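Local coordinates for FixG-related protein (Vibrio parahaemolyticus, PDB 2R39) that is of unknown function, here the Ig-like C-terminal domain of a probable membrane protein that as a whole probably binds 4Fe-4S clusters and takes part in electron transport, at residues Leu81-Pro85 / Asp86-Ser90. Sequence-based numbering, arbitrary orientation.
Sequences LGADP and DKLNS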
loop_
_atom_site.group_PDB
_atom_site.type_symbol
_atom_site.label_atom_id
_atom_site.label_comp_id
_atom_site.label_asym_id
_atom_site.label_seq_id
_atom_site.Cartn_x
_atom_site.Cartn_y
_atom_site.Cartn_z
ATOM N N LEU A 81 2.598 -1.421 7.598
ATOM C CA LEU A 81 1.658 -2.502 7.897
ATOM C C LEU A 81 2.145 -3.212 9.145
ATOM O O LEU A 81 3.353 -3.428 9.296
ATOM C CB LEU A 81 1.600 -3.513 6.730
ATOM C CG LEU A 81 1.011 -3.043 5.379
ATOM C CD1 LEU A 81 1.040 -4.197 4.358
ATOM C CD2 LEU A 81 -0.402 -2.499 5.542
ATOM N N GLY A 82 1.217 -3.562 10.037
ATOM C CA GLY A 82 1.529 -4.358 11.229
ATOM C C GLY A 82 0.762 -5.669 11.173
ATOM O O GLY A 82 -0.390 -5.698 10.740
ATOM N N ALA A 83 1.384 -6.768 11.579
ATOM C CA ALA A 83 0.673 -8.035 11.620
ATOM C C ALA A 83 1.027 -8.776 12.884
ATOM O O ALA A 83 2.160 -8.714 13.333
ATOM C CB ALA A 83 1.029 -8.896 10.381
ATOM N N ASP A 84 0.062 -9.493 13.444
ATOM C CA ASP A 84 0.323 -10.388 14.582
ATOM C C ASP A 84 1.090 -11.578 14.023
ATOM O O ASP A 84 0.550 -12.287 13.166
ATOM C CB ASP A 84 -1.018 -10.839 15.170
ATOM C CG ASP A 84 -0.883 -11.831 16.314
ATOM O OD1 ASP A 84 0.227 -12.330 16.608
ATOM O OD2 ASP A 84 -1.932 -12.114 16.924
ATOM N N PRO A 85 2.355 -11.793 14.477
ATOM C CA PRO A 85 3.179 -12.874 13.892
ATOM C C PRO A 85 2.581 -14.269 14.107
ATOM O O PRO A 85 2.805 -15.168 13.291
ATOM C CB PRO A 85 4.524 -12.740 14.624
ATOM C CG PRO A 85 4.204 -12.001 15.909
ATOM C CD PRO A 85 3.085 -11.057 15.532
ATOM N N ASP A 86 1.818 -14.437 15.190
ATOM C CA ASP A 86 1.106 -15.685 15.471
ATOM C C ASP A 86 0.068 -16.030 14.407
ATOM O O ASP A 86 -0.331 -17.187 14.285
ATOM C CB ASP A 86 0.431 -15.631 16.853
ATOM C CG ASP A 86 1.432 -15.571 17.993
ATOM O OD1 ASP A 86 2.627 -15.850 17.764
ATOM O OD2 ASP A 86 1.018 -15.247 19.125
ATOM N N LYS A 87 -0.363 -15.039 13.629
ATOM C CA LYS A 87 -1.362 -15.286 12.599
ATOM C C LYS A 87 -0.766 -15.257 11.176
ATOM O O LYS A 87 -1.489 -15.395 10.189
ATOM C CB LYS A 87 -2.558 -14.327 12.779
ATOM C CG LYS A 87 -3.256 -14.549 14.152
ATOM C CD LYS A 87 -4.353 -13.555 14.441
ATOM C CE LYS A 87 -4.961 -13.808 15.829
ATOM N NZ LYS A 87 -5.263 -15.252 16.032
ATOM N N LEU A 88 0.549 -15.065 11.069
ATOM C CA LEU A 88 1.224 -15.139 9.762
ATOM C C LEU A 88 1.385 -16.615 9.401
ATOM O O LEU A 88 1.674 -17.433 10.270
ATOM C CB LEU A 88 2.593 -14.434 9.791
ATOM C CG LEU A 88 2.635 -12.896 10.001
ATOM C CD1 LEU A 88 4.080 -12.455 10.199
ATOM C CD2 LEU A 88 2.037 -12.116 8.862
ATOM N N ASN A 89 1.187 -16.946 8.120
ATOM C CA ASN A 89 1.315 -18.335 7.641
ATOM C C ASN A 89 2.777 -18.788 7.595
ATOM O O ASN A 89 3.097 -19.959 7.862
ATOM C CB ASN A 89 0.666 -18.469 6.246
ATOM C CG ASN A 89 -0.869 -18.337 6.292
ATOM O OD1 ASN A 89 -1.493 -18.477 7.350
ATOM N ND2 ASN A 89 -1.470 -18.078 5.141
ATOM N N SER A 90 3.645 -17.833 7.266
ATOM C CA SER A 90 5.091 -18.039 7.148
ATOM C C SER A 90 5.787 -16.676 7.231
ATOM O O SER A 90 5.130 -15.647 7.318
ATOM C CB SER A 90 5.425 -18.670 5.802
ATOM O OG SER A 90 5.034 -17.798 4.755
#
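Asp-84 grips the start of the short 3-10 turn with both its side chain and its backbone. Its CG stands anti to its own backbone N (chi1 177°), beside the carbonyl carbon, which points OD1 forward to Asp-86 N. OD1 accepts a hydrogen bond from Asp-86 N at 3.0 Å, closing an Asx turn; the N-H comes from above the carboxylate plane. Asp-84 O takes the N-H of Lys-87 at 2.9 Å. One step on, Pro-85 O receives Leu-88 N at 3.2 Å. These two i to i+3 bonds define the turn. Asp-58 OD1 accepts a hydrogen bond from Asp-84 N.

The carboxylates of Asp-84 and Asp-86 lie close, OD1 to OD2 3.9 Å, with planes 52° apart. Lys-87 may partly offset this like charge at a distance. Its aliphatic chain runs past Asp-84, with CE 3.6 Å from OD2, while NZ stays 4.7 Å from that oxygen, too far for a salt bridge.

The Leu-88 side chain lies against Ala-83 and Pro-85. Its CD2 meets Ala-83 CB at 3.7 Å, and its CD1 lies 3.8 Å from Pro-85 CA.

The turn leads from strand 74-83 towards strand 92-101, passing between sheets of the Ig-like sandwich. Leu-88 packs on Phe-114 of strand 106-115 and Val-31 of strand 31-41.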